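Local coordinates for BRAMP domain protein (Streptomyces davawensis, PDB 5MLD) that catalyses replacement of the C-8 methyl group of FMN by an amino group, with glutamate as donor, giving 8-demethyl-8-aminoriboflavin-5'-phosphate on the way to the antibiotic roseoflavin, at the interface of chains A and B and the interface of chains A and C. Residues are numbered along the deposited sequence; one frame, centred on the assembly and turned at random. Chains: chain A/B/C, BRAMP domain protein.

The three contacts belong to two two-fold interfaces of the RosB homotetramer. Contact 1 joins chains A and B through the FMN-binding loop at A:Glu135 and A:Asp136. Contacts 2 and 3 join chains A and C through the same pairing with the chains exchanged: residues 58-59 of one chain meet the serine of the other (C:Ser17 in contact 2, A:Ser17 in contact 3), contact 2 adding A:Tyr57 and C:Arg18, contact 3 residues 14-16 and 62. The C-alpha centres of contacts 2 and 3 lie about 37 Å apart; contact 1 is about 41 Å from contact 2 and 27 Å from contact 3. Flavin-site loops thus take part in both interfaces.

Contact 1: the interface of chains A and B. Residues chain A 94, 135-136, 168; chain B 139, 163, 165, 184.
B:His139, at the start of helix 138-152, is held by two acidic residues of the flavin-binding loop of chain A. Its backbone N donates to the carboxylate oxygen OD2 of A:Asp136 at 2.8 Å, on the syn side but tilted out of the carboxylate plane. The side chain of A:Asp136 swings away from its backbone N (chi1 -177°) to bring OD2 there. The imidazole NE2 of B:His139 gives a second bond, 3.1 Å to OE1 of A:Glu135; OE1 lies nearly in the ring plane, whereas the ring nitrogen stands above the carboxylate plane. The phenol OH of B:Tyr163 comes in between the two oxygens of A:Glu135, on the syn side of both, 2.6 Å from OE2 and 2.8 Å from OE1; its one hydrogen must be shared or directed to one of them. OE2 lies at the phenol edge, in the ring plane. OE1 is thus approached by two side chains of chain B, which should fix the rotation of the carboxylate. Carboxylate and phenol planes are turned 41° apart. A:Ala168 CB lies 3.6 Å from CE2 of B:Tyr163, off the ring plane, while its N donates to the carbonyl O of B:Leu165 at 2.9 Å. Because A:Glu135 and A:Asp136 also belong to the FMN site, A-B packing and the flavin pocket share one loop. The amide of A:Asn94, another flavin-site residue, lies against the histidine stem, ND2 3.4 Å from CB of B:His139.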
# COMPACT_ATOMS: atom_id res chain seq x y z
N ASN A 94 -2.07 1.75 -9.50
CA ASN A 94 -2.33 2.06 -8.09
C ASN A 94 -1.18 2.82 -7.44
O ASN A 94 -1.01 2.75 -6.21
CB ASN A 94 -2.63 0.78 -7.28
CG ASN A 94 -3.90 0.90 -6.47
OD1 ASN A 94 -3.89 0.83 -5.25
ND2 ASN A 94 -5.01 1.09 -7.15
N GLU A 135 -10.87 5.00 -11.47
CA GLU A 135 -11.69 4.21 -10.56
C GLU A 135 -11.12 4.01 -9.16
O GLU A 135 -11.91 3.87 -8.22
CB GLU A 135 -11.98 2.82 -11.15
CG GLU A 135 -10.74 2.01 -11.44
CD GLU A 135 -10.94 0.50 -11.38
OE1 GLU A 135 -9.95 -0.22 -11.62
OE2 GLU A 135 -12.06 0.03 -11.08
N ASP A 136 -9.80 3.93 -8.98
CA ASP A 136 -9.32 3.40 -7.70
C ASP A 136 -7.85 3.74 -7.48
O ASP A 136 -7.06 3.72 -8.41
CB ASP A 136 -9.53 1.88 -7.68
CG ASP A 136 -9.14 1.25 -6.38
OD1 ASP A 136 -9.66 1.68 -5.32
OD2 ASP A 136 -8.32 0.32 -6.41
N ALA A 168 -16.07 1.65 -9.92
CA ALA A 168 -15.37 0.47 -10.42
C ALA A 168 -15.59 0.34 -11.92
O ALA A 168 -16.73 0.36 -12.39
CB ALA A 168 -15.87 -0.79 -9.69
N HIS B 139 -7.79 -2.18 -5.20
CA HIS B 139 -6.53 -2.80 -5.63
C HIS B 139 -5.49 -2.81 -4.51
O HIS B 139 -4.68 -3.74 -4.42
CB HIS B 139 -6.02 -2.11 -6.90
CG HIS B 139 -6.94 -2.27 -8.07
ND1 HIS B 139 -7.14 -3.47 -8.71
CD2 HIS B 139 -7.75 -1.38 -8.70
CE1 HIS B 139 -8.01 -3.32 -9.69
NE2 HIS B 139 -8.40 -2.05 -9.70
N TYR B 163 -14.70 -6.69 -7.46
CA TYR B 163 -15.02 -5.67 -6.49
C TYR B 163 -16.06 -4.71 -7.05
O TYR B 163 -16.27 -4.63 -8.26
CB TYR B 163 -13.76 -4.91 -6.06
CG TYR B 163 -13.09 -4.23 -7.23
CD1 TYR B 163 -12.18 -4.92 -8.03
CD2 TYR B 163 -13.40 -2.91 -7.56
CE1 TYR B 163 -11.59 -4.32 -9.11
CE2 TYR B 163 -12.81 -2.29 -8.65
CZ TYR B 163 -11.90 -3.01 -9.42
OH TYR B 163 -11.31 -2.41 -10.50
N LEU B 165 -17.11 -0.49 -6.33
CA LEU B 165 -16.81 0.82 -5.77
C LEU B 165 -17.71 1.83 -6.46
O LEU B 165 -17.89 1.75 -7.68
CB LEU B 165 -15.36 1.24 -6.01
CG LEU B 165 -14.19 0.38 -5.53
CD1 LEU B 165 -12.93 1.02 -6.13
CD2 LEU B 165 -14.13 0.30 -4.00
N HIS B 184 -19.20 -3.92 -14.77
CA HIS B 184 -17.80 -4.21 -14.47
C HIS B 184 -17.68 -5.23 -13.34
O HIS B 184 -16.93 -6.20 -13.45
CB HIS B 184 -17.06 -2.93 -14.12
CG HIS B 184 -15.58 -3.09 -14.10
ND1 HIS B 184 -14.81 -3.12 -15.24
CD2 HIS B 184 -14.72 -3.22 -13.06
CE1 HIS B 184 -13.54 -3.26 -14.91
NE2 HIS B 184 -13.45 -3.32 -13.59

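Contact 2: the interface of chains A and C. Residues chain A 57-59; chain C 17-18.
C:Ser17 turns its hydroxyl beside its own backbone N, opposite the carbonyl carbon (chi1 -58°), and so presents OG to the loop of A:Asp58 and A:Asp59. C:Arg18 instead starts with CG between its backbone N and carbonyl carbon (chi1 32°), then runs extended to NE, carrying the guanidinium to A:Tyr57. OG of C:Ser17 accepts from the backbone N of A:Asp59 at 2.8 Å and also lies 3.4 Å from CB of A:Asp58, so the small side chain is lodged against both aspartates. The edge of the guanidinium faces the carbonyl O of A:Tyr57, where NE makes a weak bond of 3.3 Å. Its NH2 approaches the tyrosine ring in the ring plane, at the edge rather than over a face, with the two flat groups 51° apart. Two waters complete this loop-to-loop seam of the A-C interface. Water 2 connects the backbone N of C:Arg18 to the carbonyl O of A:Tyr57. The other water ties the side chain of A:Asp58 to the main chain of C:Arg18: water 1 is 2.5 Å from the carboxylate OD1 of A:Asp58 and 2.8 Å from the carbonyl O of C:Arg18.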
# COMPACT_ATOMS: atom_id res chain seq x y z
N TYR A 57 30.45 4.94 -6.92
CA TYR A 57 30.53 3.48 -6.87
C TYR A 57 30.18 2.85 -8.20
O TYR A 57 30.45 1.65 -8.41
CB TYR A 57 29.58 2.95 -5.80
CG TYR A 57 29.87 3.49 -4.42
CD1 TYR A 57 30.88 2.95 -3.64
CD2 TYR A 57 29.12 4.53 -3.90
CE1 TYR A 57 31.14 3.44 -2.36
CE2 TYR A 57 29.37 5.02 -2.62
CZ TYR A 57 30.39 4.48 -1.86
OH TYR A 57 30.65 4.97 -0.60
N ASP A 58 29.55 3.60 -9.09
CA ASP A 58 29.12 3.02 -10.35
C ASP A 58 30.27 3.03 -11.35
O ASP A 58 31.35 3.58 -11.10
CB ASP A 58 27.91 3.78 -10.88
CG ASP A 58 26.65 3.54 -10.05
OD1 ASP A 58 26.47 2.41 -9.57
OD2 ASP A 58 25.86 4.48 -9.89
N ASP A 59 30.04 2.35 -12.47
CA ASP A 59 30.99 2.39 -13.58
C ASP A 59 31.02 3.78 -14.19
O ASP A 59 29.97 4.38 -14.47
CB ASP A 59 30.64 1.36 -14.64
CG ASP A 59 31.61 1.38 -15.82
OD1 ASP A 59 32.74 0.88 -15.65
OD2 ASP A 59 31.26 1.89 -16.92
N SER C 17 27.67 -1.09 -14.37
CA SER C 17 27.68 -0.74 -12.95
C SER C 17 27.07 -1.86 -12.10
O SER C 17 26.05 -2.44 -12.47
CB SER C 17 26.93 0.57 -12.72
OG SER C 17 27.51 1.60 -13.48
N ARG C 18 27.71 -2.17 -10.98
CA ARG C 18 27.28 -3.29 -10.15
C ARG C 18 25.95 -2.97 -9.50
O ARG C 18 25.79 -1.93 -8.85
CB ARG C 18 28.32 -3.61 -9.07
CG ARG C 18 29.05 -2.36 -8.60
CD ARG C 18 30.30 -2.64 -7.77
NE ARG C 18 30.87 -1.42 -7.17
CZ ARG C 18 31.55 -1.38 -6.04
NH1 ARG C 18 31.72 -2.49 -5.33
NH2 ARG C 18 32.02 -0.22 -5.58
O HOH W 1 27.28 0.40 -8.26
O HOH W 2 30.01 -0.32 -10.62

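Contact 3: the interface of chains A and C. Residues chain A 14-17; chain C 58-59, 62.
The phosphate-binding loop of this flavodoxin-like, SsuE-family fold, which follows strand 4-9, brings A:Arg14 to A:Ser17 against a loop of chain C and the start of its 3-10 helix 62-64. A:Ser17, in sequence just before the FMN-binding residues 19-21, directs OG outward to accept from the backbone N of C:Asp59, 2.7 Å away in a nearly straight bond (167° at H). The same OG makes a weak bond back to the carbonyl O of A:Arg14, so the hydroxyl links the turn of its own loop to the partner chain. Its CB packs against CB of C:Asp58 at 3.7 Å. A:Pro16 follows a cis peptide bond; its ring carbons CG and CD rest on C:Asp59 and C:Ala62. CG lies 3.9 Å from CG of C:Asp59, the pyrrolidine and the carboxylate arm crossing at a slant, while CD lies 3.7 Å from CB of C:Ala62. That methyl also sits 3.3 Å from the carbonyl O of A:Ser15, and C:Ala62 buries 59 Å² here. With CG opposite N (chi1 -180°), the C:Asp59 carboxylate caps the 3-10 turn, OD2 accepting from the backbone N of C:Ala62 at 2.7 Å on its anti side, tilted out of the carboxylate plane. A:Arg14 runs extended to CD, which lies 3.5 Å from the carbonyl O of C:Ala62; the bend at chi3 (-66°) then turns NE and the guanidinium away from it.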
# COMPACT_ATOMS: atom_id res chain seq x y z
N ARG A 14 2.59 14.95 -23.12
CA ARG A 14 3.28 16.23 -23.29
C ARG A 14 2.29 17.35 -23.63
O ARG A 14 1.32 17.14 -24.36
CB ARG A 14 4.32 16.08 -24.41
CG ARG A 14 5.06 17.36 -24.83
CD ARG A 14 6.24 17.04 -25.81
NE ARG A 14 7.30 16.26 -25.16
CZ ARG A 14 8.31 16.81 -24.50
NH1 ARG A 14 8.40 18.13 -24.39
NH2 ARG A 14 9.24 16.04 -23.93
N SER A 15 2.54 18.56 -23.11
CA SER A 15 1.69 19.70 -23.45
C SER A 15 1.71 19.92 -24.97
O SER A 15 2.76 19.77 -25.61
CB SER A 15 2.15 20.98 -22.75
OG SER A 15 2.15 20.82 -21.34
N PRO A 16 0.58 20.36 -25.53
CA PRO A 16 -0.68 20.76 -24.87
C PRO A 16 -1.75 19.67 -24.79
O PRO A 16 -2.92 20.02 -24.67
CB PRO A 16 -1.16 21.90 -25.76
CG PRO A 16 -0.76 21.43 -27.14
CD PRO A 16 0.59 20.76 -26.95
N SER A 17 -1.39 18.40 -24.89
CA SER A 17 -2.42 17.36 -24.89
C SER A 17 -3.27 17.50 -23.63
O SER A 17 -2.77 17.85 -22.57
CB SER A 17 -1.79 15.97 -24.96
OG SER A 17 -1.12 15.81 -26.20
N ASP C 58 -4.95 12.77 -27.83
CA ASP C 58 -3.90 13.72 -27.48
C ASP C 58 -3.60 14.63 -28.67
O ASP C 58 -4.19 14.52 -29.75
CB ASP C 58 -2.67 12.97 -27.00
CG ASP C 58 -2.90 12.26 -25.67
OD1 ASP C 58 -3.49 12.91 -24.78
OD2 ASP C 58 -2.55 11.07 -25.53
N ASP C 59 -2.65 15.55 -28.47
CA ASP C 59 -2.23 16.49 -29.51
C ASP C 59 -1.25 15.77 -30.43
O ASP C 59 -0.16 15.35 -30.00
CB ASP C 59 -1.58 17.72 -28.88
CG ASP C 59 -1.11 18.75 -29.90
OD1 ASP C 59 -1.96 19.49 -30.44
OD2 ASP C 59 0.11 18.87 -30.12
N ALA C 62 2.29 17.34 -30.51
CA ALA C 62 3.08 17.14 -29.30
C ALA C 62 3.40 15.68 -29.05
O ALA C 62 4.33 15.37 -28.29
CB ALA C 62 2.34 17.70 -28.09